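Fructose-bisphosphatase (Pyrococcus horikoshii, PDB 1VDW) probably hydrolyses fructose 1,6-bisphosphate to fructose 6-phosphate and phosphate with magnesium, working as a homodimer of the inositol monophosphatase superfamily. Local coordinates at residues S152-G157 against T169-A174; A189-R194 against N235-N240. All blocks are in the same frame, centred on the assembly; numbering follows the deposited sequence. Where two conformers were deposited one is given.

Contact 1. Residues S152-G157 against T169-A174; sequences SFYTKG and TRTLGA. With EDO (1,2-ethanediol), chain D.
Strands 150-154 and 168-170 run parallel as the two ends of a beta-alpha-beta unit, and S152-G157 meets T169-A174 where the outer strand gives way to a loop. S152 pairs with R170: F153 N donates to R170 O over 2.9 Å, nearly along the C=O axis. One residue on, side chains take over from backbone. T171 places OG1 beside its own nitrogen, anti to the carbonyl carbon (chi1 -55°), and the hydroxyl donates to F153 O over 2.8 Å, in the carbonyl plane. The same rotamer sets CG2 anti to the nitrogen, so the methyl lies over one face of the Y154 ring as a CH-pi contact. CG2 is 3.8 Å from the ring centroid but displaced toward the rim, with Y154 CE1 its nearest atom at 3.5 Å. One threonine thus offers a polar branch to F153 and an apolar branch to the next residue.

Y154 has CG beside its backbone nitrogen (chi1 -67°), which turns the ring back toward T171-G173, its hydroxyl end coming nearest to them. At its tip, OH accepts from G173 N at 2.8 Å, close to the ring plane. G173 has a positive phi (88°) at which a side chain would jam against the preceding carbonyl. The loop then reaches A174, the N-cap of helix 175-184, beside the predicted magnesium ligand D87. E178, on that helix, hydrogen-bonds Y154 OH through OE1, and S152 OG and L172 N through OE2. Across the dimer interface, T171 and L172 pack on their counterparts in the second subunit.

With the phenol hydroxyl both accepting from G173 N and bonded to E178, its rotation is probably well fixed, and with it the path by which loop 171-173 enters the helix.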
# COMPACT_ATOMS: atom_id res chain seq x y z
N SER A 152 -9.45 -3.68 -3.86
CA SER A 152 -8.91 -2.33 -3.92
C SER A 152 -10.18 -1.51 -4.14
O SER A 152 -11.04 -1.89 -4.94
CB SER A 152 -7.94 -2.18 -5.09
OG SER A 152 -7.72 -0.82 -5.43
N PHE A 153 -10.31 -0.39 -3.44
CA PHE A 153 -11.52 0.42 -3.53
C PHE A 153 -11.24 1.91 -3.47
O PHE A 153 -10.58 2.40 -2.55
CB PHE A 153 -12.46 -0.00 -2.38
CG PHE A 153 -13.81 0.68 -2.39
CD1 PHE A 153 -14.49 0.93 -3.58
CD2 PHE A 153 -14.43 1.01 -1.18
CE1 PHE A 153 -15.77 1.50 -3.56
CE2 PHE A 153 -15.70 1.57 -1.16
CZ PHE A 153 -16.37 1.81 -2.35
N TYR A 154 -11.75 2.62 -4.48
CA TYR A 154 -11.62 4.08 -4.59
C TYR A 154 -13.00 4.66 -4.90
O TYR A 154 -13.66 4.24 -5.86
CB TYR A 154 -10.72 4.48 -5.76
CG TYR A 154 -9.25 4.13 -5.66
CD1 TYR A 154 -8.30 5.10 -5.34
CD2 TYR A 154 -8.81 2.85 -5.97
CE1 TYR A 154 -6.95 4.81 -5.34
CE2 TYR A 154 -7.45 2.54 -5.97
CZ TYR A 154 -6.53 3.53 -5.66
OH TYR A 154 -5.19 3.26 -5.70
N THR A 155 -13.43 5.62 -4.10
CA THR A 155 -14.71 6.28 -4.32
C THR A 155 -14.67 7.67 -3.70
O THR A 155 -13.89 7.93 -2.79
CB THR A 155 -15.89 5.50 -3.71
OG1 THR A 155 -17.11 6.18 -4.01
CG2 THR A 155 -15.73 5.38 -2.20
N LYS A 156 -15.52 8.56 -4.20
CA LYS A 156 -15.60 9.92 -3.69
C LYS A 156 -16.80 10.00 -2.76
O LYS A 156 -16.96 10.97 -2.01
CB LYS A 156 -15.79 10.91 -4.84
CG LYS A 156 -14.64 10.96 -5.84
CD LYS A 156 -13.58 11.98 -5.44
CE LYS A 156 -12.91 11.64 -4.11
NZ LYS A 156 -11.92 12.68 -3.72
N GLY A 157 -17.65 8.98 -2.80
CA GLY A 157 -18.85 8.99 -1.98
C GLY A 157 -18.89 7.92 -0.92
O GLY A 157 -17.86 7.43 -0.45
N THR A 169 -10.23 -3.86 2.51
CA THR A 169 -10.02 -3.03 1.34
C THR A 169 -8.60 -2.50 1.38
O THR A 169 -7.96 -2.42 2.44
CB THR A 169 -10.96 -1.80 1.28
OG1 THR A 169 -10.71 -0.95 2.40
CG2 THR A 169 -12.42 -2.22 1.27
N ARG A 170 -8.12 -2.16 0.20
CA ARG A 170 -6.81 -1.55 0.03
C ARG A 170 -7.04 -0.38 -0.92
O ARG A 170 -7.89 -0.43 -1.82
CB ARG A 170 -5.82 -2.52 -0.60
CG ARG A 170 -5.44 -3.69 0.29
CD ARG A 170 -4.54 -3.25 1.45
NE ARG A 170 -4.16 -4.35 2.34
CZ ARG A 170 -4.89 -4.77 3.37
NH1 ARG A 170 -6.05 -4.19 3.64
NH2 ARG A 170 -4.44 -5.76 4.13
N THR A 171 -6.32 0.70 -0.68
CA THR A 171 -6.37 1.88 -1.54
C THR A 171 -4.90 2.25 -1.55
O THR A 171 -4.40 2.98 -0.69
CB THR A 171 -7.25 2.98 -0.95
OG1 THR A 171 -8.56 2.45 -0.67
CG2 THR A 171 -7.39 4.13 -1.93
N LEU A 172 -4.20 1.71 -2.54
CA LEU A 172 -2.75 1.87 -2.62
C LEU A 172 -2.17 3.09 -3.30
O LEU A 172 -1.02 3.44 -3.02
CB LEU A 172 -2.14 0.60 -3.22
CG LEU A 172 -2.59 -0.71 -2.55
CD1 LEU A 172 -1.88 -1.89 -3.20
CD2 LEU A 172 -2.29 -0.66 -1.06
N GLY A 173 -2.93 3.73 -4.17
CA GLY A 173 -2.40 4.90 -4.85
C GLY A 173 -1.66 4.60 -6.15
O GLY A 173 -0.92 5.46 -6.64
N ALA A 174 -1.83 3.40 -6.69
CA ALA A 174 -1.19 3.01 -7.95
C ALA A 174 -2.08 1.93 -8.57
O ALA A 174 -1.86 0.73 -8.39
CB ALA A 174 0.20 2.46 -7.70
C1 EDO D . -17.09 5.89 3.69
O1 EDO D . -18.36 5.38 3.30
C2 EDO D . -16.40 6.47 2.45
O2 EDO D . -16.24 5.43 1.47

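Contact 2. Residues A189-R194 against N235-N240; sequences AVVDIR and NIIAAN
Two antiparallel strands from the interior of the mixed five-stranded sheet, 189-193 and 234-239, lie side by side here in an alpha/beta arrangement with helices against both faces. The segments 189-193 and 235-239 run at 174° to one another, and four backbone hydrogen bonds join them, two in the V190-A238 pair and two in the D192-I236 pair. The straightest runs from A238 N to V190 O, at 179°.

Relief differs between the faces. On the side carrying A189, V191, I237 and A239, the A189 and A239 methyls meet tip to tip, CB to CB at 3.9 Å, and the backbones draw close, 4.1 Å between the CA atoms. This shallow end contrasts with the bulk farther along, where I237 stands between two neighbours: its CG1 approaches V191 CG1 and its CD1 reaches I193 CG2 at 4.3 Å. Helix 242-250 covers this face, I248 resting on A189 and V191 while L245 and L249 meet I237.

The face of V190, D192, I236 and A238 is covered at its A238 end by helix 175-184. L179 and L182 pack on the small A238, and L182 also touches V190 together with I175. I236 puts CG1 in the crowded position between nitrogen and carbonyl carbon (chi1 60°), which leans CG1 toward the neighbouring strand while CD1 rises off the sheet: CG1 lies 4.1 Å from D192 CB, and CD1 nears V190 CG1.

Beyond the last pair, N235 leans over the corner at R194, its OD1 accepting from N195 N. R194 folds back and forms a salt bridge with the D192 carboxylate. D192 OD1 receives both R194 N, which closes an Asx turn, and R194 NE, while R194 NH2 meets the syn lone pair of D192 OD2 at 2.8 Å.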
# COMPACT_ATOMS: atom_id res chain seq x y z
N ALA A 189 -10.87 -8.16 -6.34
CA ALA A 189 -11.45 -7.12 -7.19
C ALA A 189 -10.75 -5.78 -7.01
O ALA A 189 -10.07 -5.54 -6.01
CB ALA A 189 -12.95 -6.96 -6.87
N VAL A 190 -10.92 -4.92 -8.01
CA VAL A 190 -10.38 -3.57 -8.02
C VAL A 190 -11.56 -2.71 -8.46
O VAL A 190 -12.11 -2.90 -9.54
CB VAL A 190 -9.22 -3.40 -9.03
CG1 VAL A 190 -8.78 -1.95 -9.08
CG2 VAL A 190 -8.06 -4.29 -8.61
N VAL A 191 -11.93 -1.78 -7.60
CA VAL A 191 -13.08 -0.92 -7.84
C VAL A 191 -12.69 0.54 -7.73
O VAL A 191 -12.25 0.99 -6.68
CB VAL A 191 -14.19 -1.21 -6.81
CG1 VAL A 191 -15.41 -0.34 -7.08
CG2 VAL A 191 -14.55 -2.68 -6.84
N ASP A 192 -12.83 1.28 -8.83
CA ASP A 192 -12.52 2.71 -8.81
C ASP A 192 -13.67 3.41 -9.52
O ASP A 192 -13.81 3.33 -10.74
CB ASP A 192 -11.21 3.00 -9.53
CG ASP A 192 -10.73 4.44 -9.32
OD1 ASP A 192 -11.58 5.35 -9.26
OD2 ASP A 192 -9.50 4.64 -9.22
N ILE A 193 -14.48 4.11 -8.73
CA ILE A 193 -15.64 4.81 -9.27
C ILE A 193 -15.58 6.31 -9.02
O ILE A 193 -16.61 6.97 -8.86
CB ILE A 193 -16.94 4.21 -8.68
CG1 ILE A 193 -16.92 4.28 -7.15
CG2 ILE A 193 -17.08 2.76 -9.12
CD1 ILE A 193 -18.17 3.72 -6.48
N ARG A 194 -14.36 6.85 -9.02
CA ARG A 194 -14.13 8.27 -8.78
C ARG A 194 -14.32 9.16 -10.01
O ARG A 194 -14.32 10.38 -9.89
CB ARG A 194 -12.71 8.50 -8.28
CG ARG A 194 -12.35 7.86 -6.96
CD ARG A 194 -10.88 8.09 -6.66
NE ARG A 194 -10.01 7.38 -7.59
CZ ARG A 194 -8.69 7.54 -7.66
NH1 ARG A 194 -8.08 8.41 -6.86
NH2 ARG A 194 -7.97 6.82 -8.51
N ASN A 235 -14.15 4.64 -15.16
CA ASN A 235 -14.44 3.98 -13.89
C ASN A 235 -14.32 2.49 -14.18
O ASN A 235 -14.71 2.03 -15.25
CB ASN A 235 -15.86 4.28 -13.42
CG ASN A 235 -16.04 5.73 -13.05
OD1 ASN A 235 -15.37 6.24 -12.16
ND2 ASN A 235 -16.96 6.40 -13.74
N ILE A 236 -13.77 1.75 -13.23
CA ILE A 236 -13.63 0.32 -13.44
C ILE A 236 -14.07 -0.54 -12.27
O ILE A 236 -13.93 -0.16 -11.10
CB ILE A 236 -12.17 -0.05 -13.78
CG1 ILE A 236 -11.25 0.35 -12.62
CG2 ILE A 236 -11.75 0.61 -15.08
CD1 ILE A 236 -9.81 -0.11 -12.80
N ILE A 237 -14.62 -1.69 -12.61
CA ILE A 237 -15.02 -2.69 -11.65
C ILE A 237 -14.43 -3.96 -12.25
O ILE A 237 -14.98 -4.51 -13.21
CB ILE A 237 -16.55 -2.83 -11.52
CG1 ILE A 237 -17.17 -1.52 -11.03
CG2 ILE A 237 -16.88 -3.94 -10.54
CD1 ILE A 237 -17.23 -0.42 -12.07
N ALA A 238 -13.29 -4.38 -11.72
CA ALA A 238 -12.59 -5.56 -12.20
C ALA A 238 -12.64 -6.62 -11.11
O ALA A 238 -12.40 -6.32 -9.94
CB ALA A 238 -11.14 -5.22 -12.54
N ALA A 239 -12.95 -7.86 -11.49
CA ALA A 239 -13.04 -8.92 -10.50
C ALA A 239 -12.69 -10.29 -11.03
O ALA A 239 -12.58 -10.50 -12.24
CB ALA A 239 -14.45 -8.94 -9.90
N ASN A 240 -12.53 -11.23 -10.11
CA ASN A 240 -12.19 -12.61 -10.45
C ASN A 240 -13.44 -13.48 -10.40
O ASN A 240 -13.36 -14.70 -10.44
CB ASN A 240 -11.17 -13.15 -9.44
CG ASN A 240 -11.72 -13.20 -8.02
OD1 ASN A 240 -12.84 -12.77 -7.75
ND2 ASN A 240 -10.92 -13.72 -7.11

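Following the chain, helix 3-20 and the strands of the eight-stranded sheet come first, and both contacts belong to the five-stranded sheet that follows. Contact 1 closes a short loop holding helix 160-164. The chain then runs through helix 175-184 to strand 189-193, where contact 2 opens a longer loop, with helix 199-211 and strand 215-217, that strand 234-239 closes. The loops are therefore in series, neither nested nor crossed. Strands 150-154 and 189-193 join them as parallel neighbours, through probable hydrogen bonds from Y154 N to V191 O and from V191 N to S152 O, and Y154 also packs on D192 and R194.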